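Local coordinates for TOXN (Bacillus thuringiensis, PDB 4ATO), which cleaves RNA at adenine-rich sequences as the endoribonuclease toxin of a type III toxin-antitoxin system and is inhibited by the ToxI RNA pseudoknot, at residues E15-V27 with V155-Y169. Numbering follows the deposited sequence.
With nucleotides of chain B.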
ATOM      1  N   GLU A  15     -46.202  -0.729   1.598  1.00 45.87           N
ATOM      2  CA  GLU A  15     -47.183   0.203   1.056  1.00 58.11           C
ATOM      3  C   GLU A  15     -46.502   1.133   0.067  1.00 56.21           C
ATOM      4  O   GLU A  15     -46.976   1.316  -1.055  1.00 50.57           O
ATOM      5  CB  GLU A  15     -47.831   1.035   2.164  1.00 62.49           C
ATOM      6  CG  GLU A  15     -49.088   0.441   2.755  1.00 72.02           C
ATOM      7  CD  GLU A  15     -50.015   1.512   3.308  1.00 88.75           C
ATOM      8  OE1 GLU A  15     -49.765   2.707   3.039  1.00 93.21           O
ATOM      9  OE2 GLU A  15     -50.992   1.165   4.009  1.00 94.10           O
ATOM     10  N   TYR A  16     -45.385   1.720   0.487  1.00 52.64           N
ATOM     11  CA  TYR A  16     -44.683   2.662  -0.372  1.00 41.34           C
ATOM     12  C   TYR A  16     -44.063   1.961  -1.578  1.00 38.29           C
ATOM     13  O   TYR A  16     -44.031   2.521  -2.672  1.00 52.76           O
ATOM     14  CB  TYR A  16     -43.637   3.461   0.404  1.00 41.91           C
ATOM     15  CG  TYR A  16     -42.975   4.529  -0.435  1.00 43.75           C
ATOM     16  CD1 TYR A  16     -43.614   5.739  -0.692  1.00 47.86           C
ATOM     17  CD2 TYR A  16     -41.719   4.321  -0.993  1.00 46.65           C
ATOM     18  CE1 TYR A  16     -43.016   6.715  -1.472  1.00 43.71           C
ATOM     19  CE2 TYR A  16     -41.111   5.291  -1.769  1.00 45.13           C
ATOM     20  CZ  TYR A  16     -41.759   6.483  -2.007  1.00 50.29           C
ATOM     21  OH  TYR A  16     -41.146   7.443  -2.783  1.00 62.33           O
ATOM     22  N   ILE A  17     -43.588   0.734  -1.388  1.00 40.09           N
ATOM     23  CA  ILE A  17     -43.004  -0.024  -2.499  1.00 39.78           C
ATOM     24  C   ILE A  17     -44.068  -0.303  -3.566  1.00 41.42           C
ATOM     25  O   ILE A  17     -43.848  -0.066  -4.759  1.00 42.17           O
ATOM     26  CB  ILE A  17     -42.375  -1.349  -2.024  1.00 40.68           C
ATOM     27  CG1 ILE A  17     -41.071  -1.088  -1.271  1.00 40.63           C
ATOM     28  CG2 ILE A  17     -42.127  -2.289  -3.202  1.00 36.80           C
ATOM     29  CD1 ILE A  17     -39.893  -0.683  -2.161  1.00 36.53           C
ATOM     30  N   ASP A  18     -45.223  -0.794  -3.127  1.00 42.00           N
ATOM     31  CA  ASP A  18     -46.334  -1.084  -4.035  1.00 47.17           C
ATOM     32  C   ASP A  18     -46.809   0.188  -4.723  1.00 49.28           C
ATOM     33  O   ASP A  18     -47.192   0.178  -5.891  1.00 52.55           O
ATOM     34  CB  ASP A  18     -47.495  -1.729  -3.281  1.00 49.20           C
ATOM     35  CG  ASP A  18     -47.167  -3.134  -2.801  1.00 61.64           C
ATOM     36  OD1 ASP A  18     -46.171  -3.719  -3.295  1.00 59.51           O
ATOM     37  OD2 ASP A  18     -47.907  -3.651  -1.937  1.00 58.46           O
ATOM     38  N   TYR A  19     -46.775   1.285  -3.982  1.00 49.96           N
ATOM     39  CA  TYR A  19     -47.162   2.575  -4.519  1.00 50.16           C
ATOM     40  C   TYR A  19     -46.176   2.986  -5.604  1.00 48.75           C
ATOM     41  O   TYR A  19     -46.577   3.511  -6.636  1.00 47.27           O
ATOM     42  CB  TYR A  19     -47.211   3.604  -3.399  1.00 50.41           C
ATOM     43  CG  TYR A  19     -47.219   5.042  -3.847  1.00 54.32           C
ATOM     44  CD1 TYR A  19     -48.398   5.664  -4.226  1.00 55.18           C
ATOM     45  CD2 TYR A  19     -46.050   5.791  -3.854  1.00 56.24           C
ATOM     46  CE1 TYR A  19     -48.410   6.986  -4.621  1.00 62.19           C
ATOM     47  CE2 TYR A  19     -46.050   7.107  -4.242  1.00 58.13           C
ATOM     48  CZ  TYR A  19     -47.232   7.705  -4.626  1.00 65.94           C
ATOM     49  OH  TYR A  19     -47.230   9.027  -5.015  1.00 65.24           O
ATOM     50  N   LEU A  20     -44.886   2.729  -5.385  1.00 41.23           N
ATOM     51  CA  LEU A  20     -43.900   3.041  -6.416  1.00 45.98           C
ATOM     52  C   LEU A  20     -44.046   2.129  -7.641  1.00 47.53           C
ATOM     53  O   LEU A  20     -44.017   2.603  -8.777  1.00 48.21           O
ATOM     54  CB  LEU A  20     -42.467   2.990  -5.874  1.00 42.86           C
ATOM     55  CG  LEU A  20     -41.937   4.154  -5.031  1.00 39.34           C
ATOM     56  CD1 LEU A  20     -40.418   4.019  -4.884  1.00 29.69           C
ATOM     57  CD2 LEU A  20     -42.289   5.519  -5.603  1.00 34.57           C
ATOM     58  N   ARG A  21     -44.234   0.830  -7.421  1.00 50.05           N
ATOM     59  CA  ARG A  21     -44.288  -0.107  -8.548  1.00 54.59           C
ATOM     60  C   ARG A  21     -45.464   0.168  -9.496  1.00 57.33           C
ATOM     61  O   ARG A  21     -45.479  -0.304 -10.637  1.00 51.92           O
ATOM     62  CB  ARG A  21     -44.256  -1.567  -8.079  1.00 61.75           C
ATOM     63  CG  ARG A  21     -43.978  -2.574  -9.209  1.00 77.36           C
ATOM     64  CD  ARG A  21     -43.387  -3.895  -8.710  1.00 76.88           C
ATOM     65  NE  ARG A  21     -44.098  -4.381  -7.536  1.00 83.91           N
ATOM     66  CZ  ARG A  21     -43.598  -4.367  -6.307  1.00 89.36           C
ATOM     67  NH1 ARG A  21     -42.372  -3.910  -6.100  1.00 84.14           N
ATOM     68  NH2 ARG A  21     -44.318  -4.817  -5.288  1.00101.50           N
ATOM     69  N   GLU A  22     -46.437   0.946  -9.024  1.00 62.14           N
ATOM     70  CA  GLU A  22     -47.493   1.460  -9.891  1.00 72.92           C
ATOM     71  C   GLU A  22     -46.887   2.268 -11.042  1.00 65.36           C
ATOM     72  O   GLU A  22     -47.314   2.146 -12.190  1.00 64.67           O
ATOM     73  CB  GLU A  22     -48.462   2.347  -9.103  1.00 83.13           C
ATOM     74  CG  GLU A  22     -49.203   1.643  -7.978  1.00 95.02           C
ATOM     75  CD  GLU A  22     -50.069   2.593  -7.159  1.00104.77           C
ATOM     76  OE1 GLU A  22     -49.933   3.826  -7.327  1.00105.88           O
ATOM     77  OE2 GLU A  22     -50.886   2.106  -6.349  1.00104.45           O
ATOM     78  N   ALA A  23     -45.883   3.084 -10.727  1.00 54.02           N
ATOM     79  CA  ALA A  23     -45.271   3.962 -11.720  1.00 55.62           C
ATOM     80  C   ALA A  23     -44.156   3.281 -12.515  1.00 58.87           C
ATOM     81  O   ALA A  23     -43.887   3.654 -13.655  1.00 64.25           O
ATOM     82  CB  ALA A  23     -44.750   5.231 -11.058  1.00 49.63           C
ATOM     83  N   ASP A  24     -43.506   2.293 -11.908  1.00 55.26           N
ATOM     84  CA  ASP A  24     -42.413   1.574 -12.563  1.00 51.24           C
ATOM     85  C   ASP A  24     -42.340   0.128 -12.082  1.00 46.95           C
ATOM     86  O   ASP A  24     -42.030  -0.140 -10.914  1.00 47.91           O
ATOM     87  CB  ASP A  24     -41.074   2.278 -12.312  1.00 49.50           C
ATOM     88  CG  ASP A  24     -39.935   1.698 -13.145  1.00 52.98           C
ATOM     89  OD1 ASP A  24     -39.857   0.464 -13.310  1.00 57.13           O
ATOM     90  OD2 ASP A  24     -39.113   2.483 -13.650  1.00 59.83           O
ATOM     91  N   SER A  25     -42.582  -0.801 -13.002  1.00 39.00           N
ATOM     92  CA  SER A  25     -42.647  -2.220 -12.664  1.00 49.22           C
ATOM     93  C   SER A  25     -41.298  -2.838 -12.270  1.00 45.54           C
ATOM     94  O   SER A  25     -41.249  -4.000 -11.856  1.00 41.92           O
ATOM     95  CB  SER A  25     -43.272  -3.017 -13.816  1.00 50.19           C
ATOM     96  OG  SER A  25     -42.533  -2.861 -15.012  1.00 54.69           O
ATOM     97  N   LYS A  26     -40.211  -2.076 -12.387  1.00 38.98           N
ATOM     98  CA  LYS A  26     -38.889  -2.607 -12.035  1.00 32.11           C
ATOM     99  C   LYS A  26     -38.541  -2.454 -10.556  1.00 37.39           C
ATOM    100  O   LYS A  26     -37.491  -2.935 -10.113  1.00 39.76           O
ATOM    101  CB  LYS A  26     -37.780  -1.982 -12.891  1.00 31.52           C
ATOM    102  CG  LYS A  26     -37.847  -2.307 -14.374  1.00 42.11           C
ATOM    103  CD  LYS A  26     -36.907  -1.391 -15.132  1.00 43.18           C
ATOM    104  CE  LYS A  26     -37.351  -1.177 -16.548  1.00 37.73           C
ATOM    105  NZ  LYS A  26     -36.949   0.173 -17.017  1.00 41.89           N
ATOM    106  N   VAL A  27     -39.402  -1.789  -9.793  1.00 37.86           N
ATOM    107  CA  VAL A  27     -39.197  -1.689  -8.348  1.00 36.60           C
ATOM    108  C   VAL A  27     -39.203  -3.102  -7.758  1.00 44.16           C
ATOM    109  O   VAL A  27     -40.033  -3.926  -8.139  1.00 47.48           O
ATOM    110  CB  VAL A  27     -40.286  -0.819  -7.674  1.00 43.78           C
ATOM    111  CG1 VAL A  27     -40.110  -0.807  -6.161  1.00 36.82           C
ATOM    112  CG2 VAL A  27     -40.247   0.601  -8.218  1.00 44.19           C
ATOM    113  N   VAL A 155     -32.552  -1.221 -18.231  1.00 40.74           N
ATOM    114  CA  VAL A 155     -32.339  -2.096 -17.082  1.00 31.49           C
ATOM    115  C   VAL A 155     -32.604  -1.392 -15.742  1.00 34.75           C
ATOM    116  O   VAL A 155     -32.689  -2.052 -14.706  1.00 33.22           O
ATOM    117  CB  VAL A 155     -30.909  -2.703 -17.094  1.00 42.11           C
ATOM    118  CG1 VAL A 155     -29.898  -1.708 -16.532  1.00 33.83           C
ATOM    119  CG2 VAL A 155     -30.866  -3.999 -16.303  1.00 43.07           C
ATOM    120  N   CYS A 156     -32.735  -0.062 -15.759  1.00 32.41           N
ATOM    121  CA  CYS A 156     -32.904   0.705 -14.517  1.00 34.39           C
ATOM    122  C   CYS A 156     -34.321   1.199 -14.336  1.00 40.94           C
ATOM    123  O   CYS A 156     -35.025   1.464 -15.309  1.00 32.92           O
ATOM    124  CB  CYS A 156     -31.989   1.926 -14.481  1.00 28.67           C
ATOM    125  SG  CYS A 156     -30.237   1.561 -14.513  1.00 32.79           S
ATOM    126  N   CYS A 157     -34.730   1.340 -13.078  1.00 33.40           N
ATOM    127  CA  CYS A 157     -35.945   2.081 -12.767  1.00 34.86           C
ATOM    128  C   CYS A 157     -35.943   3.476 -13.429  1.00 43.05           C
ATOM    129  O   CYS A 157     -34.883   4.073 -13.692  1.00 38.22           O
ATOM    130  CB  CYS A 157     -36.074   2.257 -11.256  1.00 28.87           C
ATOM    131  SG  CYS A 157     -36.325   0.742 -10.330  1.00 36.90           S
ATOM    132  N   ASP A 158     -37.142   3.985 -13.691  1.00 44.61           N
ATOM    133  CA  ASP A 158     -37.338   5.333 -14.198  1.00 46.01           C
ATOM    134  C   ASP A 158     -37.194   6.275 -13.007  1.00 45.44           C
ATOM    135  O   ASP A 158     -38.181   6.618 -12.354  1.00 37.39           O
ATOM    136  CB  ASP A 158     -38.742   5.445 -14.808  1.00 46.02           C
ATOM    137  CG  ASP A 158     -38.977   6.764 -15.533  1.00 55.26           C
ATOM    138  OD1 ASP A 158     -38.230   7.731 -15.294  1.00 53.26           O
ATOM    139  OD2 ASP A 158     -39.931   6.836 -16.340  1.00 64.47           O
ATOM    140  N   PHE A 159     -35.960   6.671 -12.706  1.00 38.42           N
ATOM    141  CA  PHE A 159     -35.702   7.479 -11.516  1.00 35.99           C
ATOM    142  C   PHE A 159     -36.550   8.751 -11.450  1.00 43.40           C
ATOM    143  O   PHE A 159     -37.124   9.037 -10.399  1.00 35.86           O
ATOM    144  CB  PHE A 159     -34.214   7.819 -11.367  1.00 35.90           C
ATOM    145  CG  PHE A 159     -33.322   6.621 -11.290  1.00 32.15           C
ATOM    146  CD1 PHE A 159     -33.640   5.559 -10.466  1.00 28.41           C
ATOM    147  CD2 PHE A 159     -32.168   6.555 -12.048  1.00 30.06           C
ATOM    148  CE1 PHE A 159     -32.826   4.442 -10.408  1.00 34.68           C
ATOM    149  CE2 PHE A 159     -31.341   5.444 -11.987  1.00 34.28           C
ATOM    150  CZ  PHE A 159     -31.678   4.384 -11.166  1.00 32.91           C
ATOM    151  N   PRO A 160     -36.627   9.521 -12.558  1.00 47.06           N
ATOM    152  CA  PRO A 160     -37.410  10.761 -12.483  1.00 48.96           C
ATOM    153  C   PRO A 160     -38.875  10.520 -12.146  1.00 49.92           C
ATOM    154  O   PRO A 160     -39.463  11.287 -11.382  1.00 51.41           O
ATOM    155  CB  PRO A 160     -37.286  11.333 -13.898  1.00 48.29           C
ATOM    156  CG  PRO A 160     -35.972  10.846 -14.369  1.00 49.58           C
ATOM    157  CD  PRO A 160     -35.885   9.440 -13.831  1.00 50.25           C
ATOM    158  N   LYS A 161     -39.456   9.471 -12.714  1.00 49.27           N
ATOM    159  CA  LYS A 161     -40.845   9.154 -12.423  1.00 49.34           C
ATOM    160  C   LYS A 161     -41.022   8.839 -10.935  1.00 52.08           C
ATOM    161  O   LYS A 161     -41.956   9.331 -10.303  1.00 48.16           O
ATOM    162  CB  LYS A 161     -41.340   8.003 -13.301  1.00 53.10           C
ATOM    163  CG  LYS A 161     -42.856   7.898 -13.383  1.00 71.51           C
ATOM    164  CD  LYS A 161     -43.303   6.927 -14.474  1.00 82.69           C
ATOM    165  CE  LYS A 161     -44.825   6.907 -14.615  1.00 86.22           C
ATOM    166  NZ  LYS A 161     -45.299   5.881 -15.592  1.00 80.86           N
ATOM    167  N   LEU A 162     -40.111   8.046 -10.373  1.00 42.70           N
ATOM    168  CA  LEU A 162     -40.176   7.708  -8.951  1.00 40.44           C
ATOM    169  C   LEU A 162     -39.982   8.936  -8.055  1.00 45.33           C
ATOM    170  O   LEU A 162     -40.549   9.006  -6.965  1.00 43.79           O
ATOM    171  CB  LEU A 162     -39.150   6.625  -8.587  1.00 37.79           C
ATOM    172  CG  LEU A 162     -39.297   5.240  -9.238  1.00 40.36           C
ATOM    173  CD1 LEU A 162     -38.331   4.234  -8.603  1.00 39.81           C
ATOM    174  CD2 LEU A 162     -40.735   4.744  -9.171  1.00 38.84           C
ATOM    175  N   GLU A 163     -39.182   9.902  -8.507  1.00 41.64           N
ATOM    176  CA  GLU A 163     -38.979  11.128  -7.732  1.00 45.45           C
ATOM    177  C   GLU A 163     -40.263  11.950  -7.658  1.00 46.58           C
ATOM    178  O   GLU A 163     -40.577  12.539  -6.616  1.00 43.80           O
ATOM    179  CB  GLU A 163     -37.828  11.971  -8.301  1.00 38.54           C
ATOM    180  CG  GLU A 163     -36.457  11.462  -7.899  1.00 43.23           C
ATOM    181  CD  GLU A 163     -35.330  12.169  -8.620  1.00 48.54           C
ATOM    182  OE1 GLU A 163     -35.524  13.340  -9.011  1.00 47.60           O
ATOM    183  OE2 GLU A 163     -34.254  11.552  -8.799  1.00 43.17           O
ATOM    184  N   GLU A 164     -40.992  11.995  -8.770  1.00 43.99           N
ATOM    185  CA  GLU A 164     -42.302  12.635  -8.797  1.00 49.84           C
ATOM    186  C   GLU A 164     -43.237  11.962  -7.807  1.00 47.50           C
ATOM    187  O   GLU A 164     -43.945  12.628  -7.065  1.00 49.95           O
ATOM    188  CB  GLU A 164     -42.925  12.547 -10.187  1.00 67.98           C
ATOM    189  CG  GLU A 164     -42.426  13.567 -11.182  1.00 89.07           C
ATOM    190  CD  GLU A 164     -43.314  13.636 -12.409  1.00107.24           C
ATOM    191  OE1 GLU A 164     -44.429  13.065 -12.366  1.00108.20           O
ATOM    192  OE2 GLU A 164     -42.898  14.253 -13.413  1.00113.72           O
ATOM    193  N   LYS A 165     -43.244  10.633  -7.811  1.00 51.16           N
ATOM    194  CA  LYS A 165     -44.078   9.881  -6.891  1.00 52.06           C
ATOM    195  C   LYS A 165     -43.707  10.188  -5.446  1.00 58.91           C
ATOM    196  O   LYS A 165     -44.581  10.304  -4.583  1.00 55.59           O
ATOM    197  CB  LYS A 165     -43.975   8.388  -7.167  1.00 42.17           C
ATOM    198  CG  LYS A 165     -44.750   7.954  -8.392  1.00 61.33           C
ATOM    199  CD  LYS A 165     -45.783   6.901  -8.029  1.00 65.26           C
ATOM    200  CE  LYS A 165     -47.193   7.362  -8.341  1.00 68.53           C
ATOM    201  NZ  LYS A 165     -48.170   6.230  -8.240  1.00 69.07           N
ATOM    202  N   CYS A 166     -42.412  10.328  -5.180  1.00 56.02           N
ATOM    203  CA  CYS A 166     -41.952  10.704  -3.850  1.00 57.95           C
ATOM    204  C   CYS A 166     -42.507  12.075  -3.481  1.00 56.26           C
ATOM    205  O   CYS A 166     -42.992  12.277  -2.372  1.00 52.14           O
ATOM    206  CB  CYS A 166     -40.423  10.709  -3.785  1.00 56.90           C
ATOM    207  SG  CYS A 166     -39.738  11.200  -2.182  1.00 52.90           S
ATOM    208  N   GLN A 167     -42.437  13.012  -4.423  1.00 63.10           N
ATOM    209  CA  GLN A 167     -42.962  14.361  -4.217  1.00 69.62           C
ATOM    210  C   GLN A 167     -44.452  14.305  -3.904  1.00 68.67           C
ATOM    211  O   GLN A 167     -44.920  14.936  -2.958  1.00 71.93           O
ATOM    212  CB  GLN A 167     -42.729  15.232  -5.458  1.00 82.75           C
ATOM    213  CG  GLN A 167     -41.281  15.632  -5.703  1.00 95.44           C
ATOM    214  CD  GLN A 167     -40.842  16.799  -4.833  1.00108.24           C
ATOM    215  OE1 GLN A 167     -41.670  17.485  -4.232  1.00113.68           O
ATOM    216  NE2 GLN A 167     -39.534  17.028  -4.765  1.00106.36           N
ATOM    217  N   GLU A 168     -45.191  13.538  -4.702  1.00 58.41           N
ATOM    218  CA  GLU A 168     -46.629  13.395  -4.516  1.00 67.29           C
ATOM    219  C   GLU A 168     -46.956  12.854  -3.133  1.00 72.36           C
ATOM    220  O   GLU A 168     -47.977  13.211  -2.548  1.00 80.69           O
ATOM    221  CB  GLU A 168     -47.230  12.489  -5.592  1.00 68.68           C
ATOM    222  CG  GLU A 168     -47.163  13.071  -6.997  1.00 76.80           C
ATOM    223  CD  GLU A 168     -47.654  12.104  -8.058  1.00 83.82           C
ATOM    224  OE1 GLU A 168     -48.587  11.321  -7.771  1.00 85.07           O
ATOM    225  OE2 GLU A 168     -47.100  12.124  -9.180  1.00 86.17           O
ATOM    226  N   TYR A 169     -46.085  11.997  -2.609  1.00 67.45           N
ATOM    227  CA  TYR A 169     -46.283  11.457  -1.270  1.00 75.50           C
ATOM    228  C   TYR A 169     -46.258  12.580  -0.248  1.00 83.23           C
ATOM    229  O   TYR A 169     -46.973  12.537   0.757  1.00 82.77           O
ATOM    230  CB  TYR A 169     -45.213  10.420  -0.920  1.00 71.47           C
ATOM    231  CG  TYR A 169     -45.282   9.957   0.522  1.00 72.18           C
ATOM    232  CD1 TYR A 169     -44.612  10.654   1.531  1.00 70.59           C
ATOM    233  CD2 TYR A 169     -46.019   8.828   0.879  1.00 65.22           C
ATOM    234  CE1 TYR A 169     -44.678  10.249   2.851  1.00 70.68           C
ATOM    235  CE2 TYR A 169     -46.086   8.409   2.202  1.00 65.41           C
ATOM    236  CZ  TYR A 169     -45.412   9.127   3.184  1.00 72.22           C
ATOM    237  OH  TYR A 169     -45.462   8.733   4.502  1.00 71.66           O
TER
ATOM    238  O5'   A B   1     -35.754 -10.706  -6.049  1.00 42.97           O
ATOM    239  C5'   A B   1     -36.027 -12.097  -5.941  1.00 41.52           C
ATOM    240  C4'   A B   1     -36.968 -12.560  -7.019  1.00 35.98           C
ATOM    241  O4'   A B   1     -38.195 -11.796  -6.952  1.00 45.88           O
ATOM    242  C3'   A B   1     -36.487 -12.372  -8.446  1.00 38.30           C
ATOM    243  O3'   A B   1     -35.633 -13.424  -8.871  1.00 29.77           O
ATOM    244  C2'   A B   1     -37.789 -12.296  -9.235  1.00 42.06           C
ATOM    245  O2'   A B   1     -38.296 -13.596  -9.473  1.00 42.40           O
ATOM    246  C1'   A B   1     -38.716 -11.603  -8.245  1.00 38.96           C
ATOM    247  N9    A B   1     -38.853 -10.152  -8.488  1.00 37.35           N
ATOM    248  C8    A B   1     -38.494  -9.157  -7.609  1.00 34.81           C
ATOM    249  N7    A B   1     -38.770  -7.947  -8.037  1.00 36.12           N
ATOM    250  C5    A B   1     -39.369  -8.151  -9.275  1.00 38.08           C
ATOM    251  C6    A B   1     -39.896  -7.254 -10.228  1.00 41.93           C
ATOM    252  N6    A B   1     -39.899  -5.920 -10.090  1.00 36.37           N
ATOM    253  N1    A B   1     -40.423  -7.778 -11.352  1.00 39.83           N
ATOM    254  C2    A B   1     -40.419  -9.112 -11.493  1.00 49.14           C
ATOM    255  N3    A B   1     -39.958 -10.054 -10.667  1.00 42.19           N
ATOM    256  C4    A B   1     -39.436  -9.506  -9.561  1.00 29.92           C
ATOM    257  P     A B   2     -34.530 -13.174 -10.012  1.00 40.35           P
ATOM    258  OP1   A B   2     -33.852 -14.468 -10.240  1.00 40.84           O
ATOM    259  OP2   A B   2     -33.719 -11.999  -9.589  1.00 36.30           O
ATOM    260  O5'   A B   2     -35.397 -12.783 -11.281  1.00 42.67           O
ATOM    261  C5'   A B   2     -36.093 -13.757 -12.036  1.00 40.79           C
ATOM    262  C4'   A B   2     -36.828 -13.106 -13.171  1.00 38.30           C
ATOM    263  O4'   A B   2     -37.709 -12.087 -12.641  1.00 37.48           O
ATOM    264  C3'   A B   2     -35.947 -12.378 -14.175  1.00 40.53           C
ATOM    265  O3'   A B   2     -35.491 -13.233 -15.200  1.00 39.75           O
ATOM    266  C2'   A B   2     -36.830 -11.241 -14.680  1.00 44.45           C
ATOM    267  O2'   A B   2     -37.678 -11.694 -15.728  1.00 47.33           O
ATOM    268  C1'   A B   2     -37.699 -10.947 -13.464  1.00 40.18           C
ATOM    269  N9    A B   2     -37.232  -9.795 -12.660  1.00 40.70           N
ATOM    270  C8    A B   2     -36.543  -9.863 -11.473  1.00 37.29           C
ATOM    271  N7    A B   2     -36.318  -8.698 -10.916  1.00 35.76           N
ATOM    272  C5    A B   2     -36.940  -7.801 -11.769  1.00 37.03           C
ATOM    273  C6    A B   2     -37.067  -6.402 -11.732  1.00 35.93           C
ATOM    274  N6    A B   2     -36.567  -5.665 -10.753  1.00 29.49           N
ATOM    275  N1    A B   2     -37.740  -5.787 -12.730  1.00 39.68           N
ATOM    276  C2    A B   2     -38.244  -6.557 -13.704  1.00 33.55           C
ATOM    277  N3    A B   2     -38.190  -7.879 -13.849  1.00 37.81           N
ATOM    278  C4    A B   2     -37.517  -8.457 -12.839  1.00 36.12           C
ATOM    279  P     A B   3     -33.959 -13.217 -15.644  1.00 39.58           P
ATOM    280  OP1   A B   3     -33.764 -14.362 -16.568  1.00 45.78           O
ATOM    281  OP2   A B   3     -33.147 -13.156 -14.404  1.00 49.71           O
ATOM    282  O5'   A B   3     -33.843 -11.844 -16.445  1.00 46.30           O
ATOM    283  C5'   A B   3     -34.615 -11.616 -17.619  1.00 43.91           C
ATOM    284  C4'   A B   3     -34.517 -10.183 -18.074  1.00 38.90           C
ATOM    285  O4'   A B   3     -35.264  -9.330 -17.169  1.00 43.42           O
ATOM    286  C3'   A B   3     -33.114  -9.586 -18.090  1.00 40.59           C
ATOM    287  O3'   A B   3     -32.396  -9.909 -19.273  1.00 37.48           O
ATOM    288  C2'   A B   3     -33.377  -8.092 -17.922  1.00 39.89           C
ATOM    289  O2'   A B   3     -33.748  -7.503 -19.156  1.00 45.50           O
ATOM    290  C1'   A B   3     -34.602  -8.090 -17.007  1.00 40.98           C
ATOM    291  N9    A B   3     -34.242  -7.931 -15.583  1.00 37.80           N
ATOM    292  C8    A B   3     -33.804  -8.903 -14.710  1.00 35.79           C
ATOM    293  N7    A B   3     -33.586  -8.468 -13.489  1.00 39.40           N
ATOM    294  C5    A B   3     -33.911  -7.124 -13.555  1.00 29.95           C
ATOM    295  C6    A B   3     -33.885  -6.100 -12.593  1.00 32.55           C
ATOM    296  N6    A B   3     -33.507  -6.290 -11.329  1.00 27.89           N
ATOM    297  N1    A B   3     -34.276  -4.862 -12.975  1.00 36.72           N
ATOM    298  C2    A B   3     -34.648  -4.676 -14.253  1.00 34.16           C
ATOM    299  N3    A B   3     -34.709  -5.556 -15.253  1.00 33.85           N
ATOM    300  C4    A B   3     -34.325  -6.779 -14.834  1.00 36.33           C
TER
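Tyr16 turns the edge of its ring toward the face of Tyr169, an offset T-shaped pair with planes at 90°, where helix 14-23 packs steeply across the last modelled helix, 159-169, of the ToxN fold. Tyr16 OH lies against Cys166 CB and is hydrogen-bonded to Pro89 O. One turn on, Tyr19 holds CG anti to the backbone N (chi1 164°), which sets one ring face against the Lys165 side chain: CD makes a CH-pi contact and NZ a cation-pi contact, 4.1 Å from the ring centroid. Tyr19 OH also donates to Lys165 O (3.0 Å), reaching that carbonyl from the face opposite to Tyr169 N. The Lys165 side chain is a knob seated among Tyr19, Leu20, Glu22 and Ala23, and its NZ forms a salt bridge with Glu22 OE1 (3.1 Å). Beside this knob, Leu20 CD2 meets Leu162 CD2 at 4.0 Å, the two side chains crossing nearly at right angles. Ala23 CB fits against Lys165 CD, while Ala23 O receives a weak bond from Lys161 NZ. Past the helix, Asp24 splits its carboxylate: OD1 accepts from Lys26 N in an Asx turn, and OD2 faces N of Asp158, the N-cap residue of helix 159-169, at a modelled separation too short to be trusted. The turn presents backbone carbonyls to the RNA, Ser25 O and Val27 O both accepting from N6 of A1 of chain B and Lys26 O from N6 of A2 of chain B. Lys26 runs its aliphatic chain past the bases of A2 and A3 of chain B, and its NZ donates to Cys156 O (2.9 Å) from above the carbonyl plane.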